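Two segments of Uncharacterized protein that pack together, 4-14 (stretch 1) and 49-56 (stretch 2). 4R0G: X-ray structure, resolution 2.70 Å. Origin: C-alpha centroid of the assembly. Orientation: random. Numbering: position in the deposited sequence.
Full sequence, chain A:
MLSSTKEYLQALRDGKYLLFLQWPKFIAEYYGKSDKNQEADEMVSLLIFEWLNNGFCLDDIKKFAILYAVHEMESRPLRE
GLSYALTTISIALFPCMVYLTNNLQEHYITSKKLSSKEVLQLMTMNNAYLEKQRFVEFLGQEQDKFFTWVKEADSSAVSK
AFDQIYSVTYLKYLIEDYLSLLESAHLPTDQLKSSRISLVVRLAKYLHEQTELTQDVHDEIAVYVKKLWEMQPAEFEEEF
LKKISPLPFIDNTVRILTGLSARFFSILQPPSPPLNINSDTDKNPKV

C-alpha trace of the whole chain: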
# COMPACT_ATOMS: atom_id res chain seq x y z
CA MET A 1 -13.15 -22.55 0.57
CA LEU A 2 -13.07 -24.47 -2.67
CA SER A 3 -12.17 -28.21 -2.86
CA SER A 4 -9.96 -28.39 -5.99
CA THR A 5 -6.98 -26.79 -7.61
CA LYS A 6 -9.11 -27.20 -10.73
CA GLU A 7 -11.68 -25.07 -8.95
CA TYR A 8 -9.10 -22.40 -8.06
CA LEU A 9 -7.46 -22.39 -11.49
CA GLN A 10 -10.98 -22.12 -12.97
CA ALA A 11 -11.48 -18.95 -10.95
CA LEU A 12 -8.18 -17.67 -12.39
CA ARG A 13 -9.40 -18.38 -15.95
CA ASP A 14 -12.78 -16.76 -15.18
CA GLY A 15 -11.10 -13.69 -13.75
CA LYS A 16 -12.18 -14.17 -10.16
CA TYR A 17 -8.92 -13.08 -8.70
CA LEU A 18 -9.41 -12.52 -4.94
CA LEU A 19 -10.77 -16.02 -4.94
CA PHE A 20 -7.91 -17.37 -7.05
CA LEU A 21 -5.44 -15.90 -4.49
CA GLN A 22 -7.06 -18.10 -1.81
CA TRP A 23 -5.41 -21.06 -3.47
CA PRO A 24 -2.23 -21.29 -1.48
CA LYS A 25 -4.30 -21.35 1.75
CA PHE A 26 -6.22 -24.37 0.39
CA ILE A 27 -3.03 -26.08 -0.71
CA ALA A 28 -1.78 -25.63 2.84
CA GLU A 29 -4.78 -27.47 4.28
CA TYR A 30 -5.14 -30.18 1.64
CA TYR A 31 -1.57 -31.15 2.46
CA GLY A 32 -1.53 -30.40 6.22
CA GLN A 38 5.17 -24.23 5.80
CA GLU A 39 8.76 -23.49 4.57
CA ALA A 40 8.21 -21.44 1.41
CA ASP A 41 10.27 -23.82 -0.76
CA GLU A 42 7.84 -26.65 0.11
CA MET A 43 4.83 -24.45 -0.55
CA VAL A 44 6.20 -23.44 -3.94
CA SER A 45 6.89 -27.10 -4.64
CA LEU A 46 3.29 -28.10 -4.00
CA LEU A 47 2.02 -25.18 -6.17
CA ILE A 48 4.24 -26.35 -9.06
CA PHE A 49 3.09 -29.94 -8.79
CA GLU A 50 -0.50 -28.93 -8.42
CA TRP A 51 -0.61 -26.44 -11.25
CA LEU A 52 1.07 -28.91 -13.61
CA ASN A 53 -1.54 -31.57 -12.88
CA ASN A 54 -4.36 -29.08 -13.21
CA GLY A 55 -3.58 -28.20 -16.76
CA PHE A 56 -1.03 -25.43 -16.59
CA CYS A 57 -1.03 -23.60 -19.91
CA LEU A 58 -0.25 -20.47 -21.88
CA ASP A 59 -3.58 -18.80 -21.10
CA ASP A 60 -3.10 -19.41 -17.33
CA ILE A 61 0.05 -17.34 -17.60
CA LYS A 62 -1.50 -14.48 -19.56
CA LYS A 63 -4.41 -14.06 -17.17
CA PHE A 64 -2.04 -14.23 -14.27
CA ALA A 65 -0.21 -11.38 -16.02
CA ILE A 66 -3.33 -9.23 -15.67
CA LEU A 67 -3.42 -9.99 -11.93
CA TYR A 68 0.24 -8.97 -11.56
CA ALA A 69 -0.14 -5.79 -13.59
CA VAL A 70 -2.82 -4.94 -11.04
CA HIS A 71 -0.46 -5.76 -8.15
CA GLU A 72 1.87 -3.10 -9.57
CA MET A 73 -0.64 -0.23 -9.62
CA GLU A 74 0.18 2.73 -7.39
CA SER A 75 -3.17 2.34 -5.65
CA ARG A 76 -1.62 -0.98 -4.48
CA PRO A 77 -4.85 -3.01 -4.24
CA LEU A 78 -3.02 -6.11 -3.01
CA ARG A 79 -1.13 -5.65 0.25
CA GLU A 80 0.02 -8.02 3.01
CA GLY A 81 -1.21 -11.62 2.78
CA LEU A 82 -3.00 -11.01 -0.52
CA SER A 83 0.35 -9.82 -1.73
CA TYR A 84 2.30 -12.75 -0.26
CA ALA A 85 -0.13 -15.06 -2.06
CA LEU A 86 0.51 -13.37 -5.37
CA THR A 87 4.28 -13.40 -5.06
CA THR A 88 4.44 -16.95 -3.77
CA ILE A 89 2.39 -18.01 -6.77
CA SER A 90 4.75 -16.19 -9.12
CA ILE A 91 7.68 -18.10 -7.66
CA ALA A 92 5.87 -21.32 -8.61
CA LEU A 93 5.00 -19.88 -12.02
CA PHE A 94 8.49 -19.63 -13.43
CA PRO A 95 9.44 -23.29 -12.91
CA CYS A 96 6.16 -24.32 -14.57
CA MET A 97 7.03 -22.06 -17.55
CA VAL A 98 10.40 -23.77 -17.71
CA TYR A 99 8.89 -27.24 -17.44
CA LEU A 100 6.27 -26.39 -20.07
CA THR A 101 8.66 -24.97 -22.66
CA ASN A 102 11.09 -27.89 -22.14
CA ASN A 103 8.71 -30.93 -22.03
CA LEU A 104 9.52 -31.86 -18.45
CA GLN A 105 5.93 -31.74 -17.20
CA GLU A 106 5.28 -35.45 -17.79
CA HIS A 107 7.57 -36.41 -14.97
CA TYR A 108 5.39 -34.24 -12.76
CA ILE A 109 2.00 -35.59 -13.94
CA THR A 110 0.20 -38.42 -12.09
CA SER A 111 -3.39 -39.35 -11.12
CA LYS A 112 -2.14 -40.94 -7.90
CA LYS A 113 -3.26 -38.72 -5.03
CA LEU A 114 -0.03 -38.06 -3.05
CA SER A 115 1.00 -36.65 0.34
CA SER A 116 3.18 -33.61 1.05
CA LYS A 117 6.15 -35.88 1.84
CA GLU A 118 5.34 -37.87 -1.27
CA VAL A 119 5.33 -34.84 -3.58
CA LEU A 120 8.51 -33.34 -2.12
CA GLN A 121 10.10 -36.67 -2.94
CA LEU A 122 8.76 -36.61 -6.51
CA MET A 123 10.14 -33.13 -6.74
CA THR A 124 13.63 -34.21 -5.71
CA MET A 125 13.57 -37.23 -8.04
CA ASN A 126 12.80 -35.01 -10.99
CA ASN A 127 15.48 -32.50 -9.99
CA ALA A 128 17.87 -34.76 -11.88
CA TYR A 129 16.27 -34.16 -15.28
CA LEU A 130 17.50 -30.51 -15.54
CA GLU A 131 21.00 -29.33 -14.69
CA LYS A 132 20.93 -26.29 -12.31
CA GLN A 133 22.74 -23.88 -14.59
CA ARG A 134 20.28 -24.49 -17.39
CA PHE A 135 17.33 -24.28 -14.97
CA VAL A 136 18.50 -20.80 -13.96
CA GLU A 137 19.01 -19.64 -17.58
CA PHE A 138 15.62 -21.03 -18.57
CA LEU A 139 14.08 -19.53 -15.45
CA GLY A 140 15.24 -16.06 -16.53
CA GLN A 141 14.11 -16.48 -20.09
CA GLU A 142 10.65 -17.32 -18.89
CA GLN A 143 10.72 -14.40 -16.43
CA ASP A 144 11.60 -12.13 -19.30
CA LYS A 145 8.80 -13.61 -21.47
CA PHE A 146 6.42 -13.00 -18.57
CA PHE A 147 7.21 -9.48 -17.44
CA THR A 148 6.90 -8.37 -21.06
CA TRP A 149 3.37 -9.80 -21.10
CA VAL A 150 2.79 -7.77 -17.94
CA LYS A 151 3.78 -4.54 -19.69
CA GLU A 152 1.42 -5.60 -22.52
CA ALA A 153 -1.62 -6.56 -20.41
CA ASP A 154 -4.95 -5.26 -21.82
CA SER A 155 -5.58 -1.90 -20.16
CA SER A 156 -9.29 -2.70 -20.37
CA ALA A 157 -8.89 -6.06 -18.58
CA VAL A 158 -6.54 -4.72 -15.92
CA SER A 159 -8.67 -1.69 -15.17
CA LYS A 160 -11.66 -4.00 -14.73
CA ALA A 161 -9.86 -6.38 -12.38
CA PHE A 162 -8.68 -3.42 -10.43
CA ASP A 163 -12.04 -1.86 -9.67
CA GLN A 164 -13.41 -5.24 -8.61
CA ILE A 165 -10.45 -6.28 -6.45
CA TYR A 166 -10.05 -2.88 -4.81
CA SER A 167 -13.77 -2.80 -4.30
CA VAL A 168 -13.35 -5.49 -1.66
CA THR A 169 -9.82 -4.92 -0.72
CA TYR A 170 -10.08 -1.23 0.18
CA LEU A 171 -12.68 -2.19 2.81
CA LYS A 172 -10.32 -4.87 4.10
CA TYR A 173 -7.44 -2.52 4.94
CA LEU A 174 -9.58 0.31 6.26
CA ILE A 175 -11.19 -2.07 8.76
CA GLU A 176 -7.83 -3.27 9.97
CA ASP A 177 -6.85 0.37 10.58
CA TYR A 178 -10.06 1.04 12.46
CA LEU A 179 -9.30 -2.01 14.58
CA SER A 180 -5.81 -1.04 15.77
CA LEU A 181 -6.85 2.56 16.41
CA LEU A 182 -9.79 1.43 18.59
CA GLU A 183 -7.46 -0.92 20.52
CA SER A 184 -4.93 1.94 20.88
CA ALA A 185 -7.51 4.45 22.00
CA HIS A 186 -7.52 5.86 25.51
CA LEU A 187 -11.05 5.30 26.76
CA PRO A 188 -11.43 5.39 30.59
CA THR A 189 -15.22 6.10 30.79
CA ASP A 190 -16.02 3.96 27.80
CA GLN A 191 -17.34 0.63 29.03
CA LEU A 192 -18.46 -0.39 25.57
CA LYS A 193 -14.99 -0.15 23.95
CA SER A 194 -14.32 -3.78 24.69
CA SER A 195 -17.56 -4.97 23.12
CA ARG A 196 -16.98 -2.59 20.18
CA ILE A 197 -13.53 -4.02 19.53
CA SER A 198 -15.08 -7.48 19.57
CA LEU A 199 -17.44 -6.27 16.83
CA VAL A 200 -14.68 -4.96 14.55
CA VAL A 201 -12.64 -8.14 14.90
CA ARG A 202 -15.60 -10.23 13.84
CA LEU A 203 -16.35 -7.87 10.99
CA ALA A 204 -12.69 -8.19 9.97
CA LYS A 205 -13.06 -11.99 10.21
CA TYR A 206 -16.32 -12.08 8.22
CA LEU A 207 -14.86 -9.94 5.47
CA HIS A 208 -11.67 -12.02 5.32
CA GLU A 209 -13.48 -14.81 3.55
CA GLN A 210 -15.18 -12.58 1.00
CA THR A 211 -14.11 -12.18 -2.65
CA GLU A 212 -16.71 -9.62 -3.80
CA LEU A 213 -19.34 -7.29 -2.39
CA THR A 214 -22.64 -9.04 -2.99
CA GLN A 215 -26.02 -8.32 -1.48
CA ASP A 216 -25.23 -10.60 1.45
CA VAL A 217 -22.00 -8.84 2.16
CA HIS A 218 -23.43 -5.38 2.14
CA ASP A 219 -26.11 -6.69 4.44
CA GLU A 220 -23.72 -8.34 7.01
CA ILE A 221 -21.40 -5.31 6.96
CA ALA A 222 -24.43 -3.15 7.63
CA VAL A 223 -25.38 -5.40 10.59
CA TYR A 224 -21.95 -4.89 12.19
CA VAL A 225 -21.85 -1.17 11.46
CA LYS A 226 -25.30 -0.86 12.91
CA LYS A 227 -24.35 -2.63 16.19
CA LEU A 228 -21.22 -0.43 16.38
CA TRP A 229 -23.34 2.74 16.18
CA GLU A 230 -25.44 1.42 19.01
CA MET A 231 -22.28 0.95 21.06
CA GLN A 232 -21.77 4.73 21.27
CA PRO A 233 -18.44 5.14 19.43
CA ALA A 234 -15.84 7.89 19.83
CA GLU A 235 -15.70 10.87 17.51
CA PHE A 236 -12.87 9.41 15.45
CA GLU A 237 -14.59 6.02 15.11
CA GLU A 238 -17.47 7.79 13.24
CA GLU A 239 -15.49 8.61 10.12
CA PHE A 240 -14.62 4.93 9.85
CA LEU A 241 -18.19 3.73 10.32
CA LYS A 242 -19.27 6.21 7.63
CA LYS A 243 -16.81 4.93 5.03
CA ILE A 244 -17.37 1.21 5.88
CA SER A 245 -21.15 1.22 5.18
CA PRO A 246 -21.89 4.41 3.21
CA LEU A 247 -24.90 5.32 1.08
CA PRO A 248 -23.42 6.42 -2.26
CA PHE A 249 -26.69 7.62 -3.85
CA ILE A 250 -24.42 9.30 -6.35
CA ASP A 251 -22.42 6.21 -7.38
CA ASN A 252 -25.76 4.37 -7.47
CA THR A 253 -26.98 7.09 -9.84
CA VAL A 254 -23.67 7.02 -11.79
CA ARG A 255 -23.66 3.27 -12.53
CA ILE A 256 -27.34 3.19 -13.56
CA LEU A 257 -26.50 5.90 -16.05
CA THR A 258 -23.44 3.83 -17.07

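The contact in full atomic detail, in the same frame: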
# COMPACT_ATOMS: atom_id res chain seq x y z
N SER A 4 -10.79 -27.93 -4.88
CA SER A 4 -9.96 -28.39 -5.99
C SER A 4 -9.09 -27.29 -6.55
O SER A 4 -9.56 -26.16 -6.79
CB SER A 4 -10.83 -28.86 -7.14
OG SER A 4 -12.15 -29.00 -6.70
N THR A 5 -7.83 -27.62 -6.79
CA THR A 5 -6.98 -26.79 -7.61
C THR A 5 -7.65 -26.45 -8.92
O THR A 5 -7.53 -25.30 -9.40
CB THR A 5 -5.68 -27.49 -7.86
OG1 THR A 5 -5.00 -27.60 -6.62
CG2 THR A 5 -4.83 -26.72 -8.84
N LYS A 6 -8.36 -27.44 -9.49
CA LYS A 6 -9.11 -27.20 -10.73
C LYS A 6 -10.08 -26.06 -10.48
O LYS A 6 -10.24 -25.17 -11.32
CB LYS A 6 -9.83 -28.46 -11.22
N GLU A 7 -10.72 -26.10 -9.31
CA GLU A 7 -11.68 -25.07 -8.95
C GLU A 7 -10.98 -23.72 -8.90
O GLU A 7 -11.42 -22.76 -9.57
CB GLU A 7 -12.34 -25.40 -7.61
CG GLU A 7 -13.69 -26.05 -7.75
CD GLU A 7 -14.33 -26.37 -6.41
OE1 GLU A 7 -13.60 -26.84 -5.50
OE2 GLU A 7 -15.55 -26.15 -6.26
N TYR A 8 -9.87 -23.64 -8.15
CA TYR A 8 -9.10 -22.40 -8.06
C TYR A 8 -8.59 -21.91 -9.41
O TYR A 8 -8.85 -20.77 -9.80
CB TYR A 8 -8.00 -22.49 -7.01
CG TYR A 8 -8.55 -22.40 -5.60
CD1 TYR A 8 -9.10 -21.23 -5.14
CD2 TYR A 8 -8.51 -23.49 -4.75
CE1 TYR A 8 -9.62 -21.15 -3.86
CE2 TYR A 8 -9.02 -23.42 -3.46
CZ TYR A 8 -9.58 -22.25 -3.03
OH TYR A 8 -10.09 -22.14 -1.75
N LEU A 9 -7.90 -22.77 -10.15
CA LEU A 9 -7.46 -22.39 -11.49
C LEU A 9 -8.62 -21.99 -12.41
O LEU A 9 -8.45 -21.15 -13.30
CB LEU A 9 -6.63 -23.49 -12.12
CG LEU A 9 -5.37 -23.78 -11.31
CD1 LEU A 9 -4.65 -24.98 -11.88
CD2 LEU A 9 -4.46 -22.54 -11.30
N GLN A 10 -9.80 -22.55 -12.19
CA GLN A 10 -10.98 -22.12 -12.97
C GLN A 10 -11.27 -20.66 -12.67
O GLN A 10 -11.43 -19.85 -13.59
CB GLN A 10 -12.21 -22.98 -12.65
CG GLN A 10 -13.36 -22.81 -13.66
CD GLN A 10 -12.91 -22.93 -15.11
OE1 GLN A 10 -12.25 -23.91 -15.49
NE2 GLN A 10 -13.25 -21.92 -15.94
N ALA A 11 -11.30 -20.33 -11.39
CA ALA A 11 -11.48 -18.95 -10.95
C ALA A 11 -10.46 -18.01 -11.60
O ALA A 11 -10.82 -16.89 -12.01
CB ALA A 11 -11.42 -18.87 -9.42
N LEU A 12 -9.21 -18.47 -11.70
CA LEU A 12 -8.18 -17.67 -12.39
C LEU A 12 -8.52 -17.44 -13.87
O LEU A 12 -8.32 -16.36 -14.42
CB LEU A 12 -6.78 -18.27 -12.24
CG LEU A 12 -5.75 -17.59 -13.16
CD1 LEU A 12 -5.42 -16.20 -12.62
CD2 LEU A 12 -4.49 -18.40 -13.41
N ARG A 13 -9.07 -18.47 -14.52
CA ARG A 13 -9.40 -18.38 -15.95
C ARG A 13 -10.63 -17.49 -16.13
O ARG A 13 -10.76 -16.80 -17.13
CB ARG A 13 -9.62 -19.78 -16.57
CG ARG A 13 -8.35 -20.64 -16.77
CD ARG A 13 -8.55 -22.11 -16.33
NE ARG A 13 -7.28 -22.87 -16.16
CZ ARG A 13 -7.18 -24.12 -15.70
NH1 ARG A 13 -8.28 -24.80 -15.36
NH2 ARG A 13 -5.99 -24.71 -15.57
N ASP A 14 -11.51 -17.52 -15.13
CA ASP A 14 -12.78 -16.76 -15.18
C ASP A 14 -12.54 -15.30 -14.85
O ASP A 14 -13.36 -14.44 -15.17
CB ASP A 14 -13.80 -17.31 -14.17
CG ASP A 14 -14.14 -18.78 -14.39
OD1 ASP A 14 -13.98 -19.28 -15.54
OD2 ASP A 14 -14.58 -19.42 -13.39
N PHE A 49 3.69 -28.65 -8.56
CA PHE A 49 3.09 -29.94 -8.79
C PHE A 49 1.64 -29.75 -9.14
O PHE A 49 1.17 -30.17 -10.20
CB PHE A 49 3.15 -30.76 -7.51
CG PHE A 49 2.48 -32.07 -7.62
CD1 PHE A 49 3.01 -33.07 -8.42
CD2 PHE A 49 1.30 -32.31 -6.94
CE1 PHE A 49 2.40 -34.29 -8.53
CE2 PHE A 49 0.66 -33.54 -7.05
CZ PHE A 49 1.22 -34.54 -7.85
N GLU A 50 0.93 -29.06 -8.27
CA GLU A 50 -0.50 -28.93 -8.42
C GLU A 50 -0.93 -28.23 -9.73
O GLU A 50 -1.87 -28.63 -10.41
CB GLU A 50 -1.05 -28.24 -7.18
CG GLU A 50 -2.43 -28.66 -6.89
CD GLU A 50 -2.54 -30.06 -6.34
OE1 GLU A 50 -1.81 -30.39 -5.38
OE2 GLU A 50 -3.37 -30.84 -6.85
N TRP A 51 -0.23 -27.20 -10.10
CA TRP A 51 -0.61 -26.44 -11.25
C TRP A 51 -0.32 -27.25 -12.52
O TRP A 51 -0.99 -27.08 -13.53
CB TRP A 51 0.18 -25.14 -11.22
CG TRP A 51 -0.41 -24.03 -11.98
CD1 TRP A 51 -1.41 -24.10 -12.91
CD2 TRP A 51 -0.02 -22.65 -11.90
NE1 TRP A 51 -1.67 -22.85 -13.41
CE2 TRP A 51 -0.84 -21.94 -12.81
CE3 TRP A 51 0.95 -21.95 -11.16
CZ2 TRP A 51 -0.72 -20.55 -12.99
CZ3 TRP A 51 1.07 -20.57 -11.35
CH2 TRP A 51 0.24 -19.89 -12.25
N LEU A 52 0.69 -28.11 -12.45
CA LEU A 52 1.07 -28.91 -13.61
C LEU A 52 0.09 -30.06 -13.85
O LEU A 52 -0.12 -30.49 -14.99
CB LEU A 52 2.52 -29.41 -13.46
CG LEU A 52 3.62 -28.36 -13.68
CD1 LEU A 52 5.01 -28.95 -13.56
CD2 LEU A 52 3.48 -27.68 -15.04
N ASN A 53 -0.50 -30.56 -12.77
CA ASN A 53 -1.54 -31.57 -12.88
C ASN A 53 -2.94 -31.01 -13.18
O ASN A 53 -3.86 -31.72 -13.56
CB ASN A 53 -1.56 -32.42 -11.62
CG ASN A 53 -0.29 -33.20 -11.47
OD1 ASN A 53 0.15 -33.85 -12.40
ND2 ASN A 53 0.33 -33.09 -10.31
N ASN A 54 -3.09 -29.73 -12.96
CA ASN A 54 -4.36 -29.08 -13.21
C ASN A 54 -4.43 -28.30 -14.49
O ASN A 54 -5.22 -27.38 -14.65
CB ASN A 54 -4.97 -28.46 -11.95
CG ASN A 54 -5.39 -29.55 -10.95
OD1 ASN A 54 -6.59 -29.88 -10.83
ND2 ASN A 54 -4.41 -30.13 -10.25
N GLY A 55 -3.51 -28.65 -15.38
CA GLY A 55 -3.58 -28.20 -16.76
C GLY A 55 -2.98 -26.83 -16.97
O GLY A 55 -3.56 -25.96 -17.64
N PHE A 56 -1.80 -26.65 -16.38
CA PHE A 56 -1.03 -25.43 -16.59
C PHE A 56 -0.91 -25.16 -18.11
O PHE A 56 -0.72 -26.08 -18.91
CB PHE A 56 0.36 -25.53 -15.94
CG PHE A 56 1.17 -24.29 -16.09
CD1 PHE A 56 0.85 -23.14 -15.39
CD2 PHE A 56 2.24 -24.25 -16.97
CE1 PHE A 56 1.60 -21.95 -15.57
CE2 PHE A 56 2.99 -23.08 -17.14
CZ PHE A 56 2.67 -21.93 -16.44

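A helix that crosses another near its C-terminal end can bind it in two ways at once, through apolar side chains along the helix and through a backbone carbonyl just beyond the end of the helix. The contact between residues 4-14 and 49-56 is a compact example. Residues 5-14 form a helix, with Ser4 just before it; Tyr8 N to Ser4 O, at 2.9 Å, and Leu9 N to Thr5 O, at 2.7 Å, begin its regular ladder of backbone hydrogen bonds. The second helix enters from earlier in the chain and runs through Asn53. The two axes cross at 76° and approach no closer than 10.0 Å, so the helices meet over a short patch rather than along a shared groove. Lys6 and Asn54 lie at the backbone's nearest register, their CA atoms 5.7 Å apart.

Asn54 is the first residue to leave helical geometry. Gly55 follows with phi/psi of 85/46, a positive phi that by itself favours glycine, and the chain turns away from the helical path. A weak hydrogen bond from Phe56 N to Trp51 O, 3.0 Å, spans this turn.

Asn54 gives up more surface to the other stretch than any other residue in the contact. Its side chain points toward the first helix but is also tied back to its own: ND2 donates to Glu50 O at 3.0 Å, a well-directed hydrogen bond that steadies the amide where the helix ends. The CB of Asn54 then serves as an apolar surface, touched by Thr5 CG2 at 3.6 Å and by Leu9 CD1 at 3.5 Å. These two residues sit one helical turn apart, so both can reach the same atom. Proximity alone does not make a polar bond, however: Lys6 N lies 3.3 Å from Asn54 OD1, but the angle is too poor for a hydrogen bond. The Lys6 side chain is modelled only to CB.

Leu9 also reaches Trp51. Its CD2 lies over one face of the indole, 3.9 Å from the centroid of the five-membered ring and 27° off the normal, a CH-pi arrangement, while its CD1 comes within 3.5 Å of Trp51 CD1. The CA-to-CB bond of Trp51 points sideways relative to the first stretch, yet the end of its side chain comes nearer to it. Farther along the first helix, Leu12 adds a looser apolar contact, CD2 to Trp51 CZ2 at 4.4 Å.

Arg13 supplies the polar counterpart. Its CA-to-CB bond points sideways, but the long side chain brings the guanidinium to the end of the second helix, where NH2 donates to Asn54 O at 2.9 Å with an N-H...acceptor angle of 162°. The carbonyl oxygen sits at the edge of the group, near its plane, as a donor N-H requires. This is a well-directed hydrogen bond between the stretches, and it adds direction to a contact of modest size, 348 Å² over both sides.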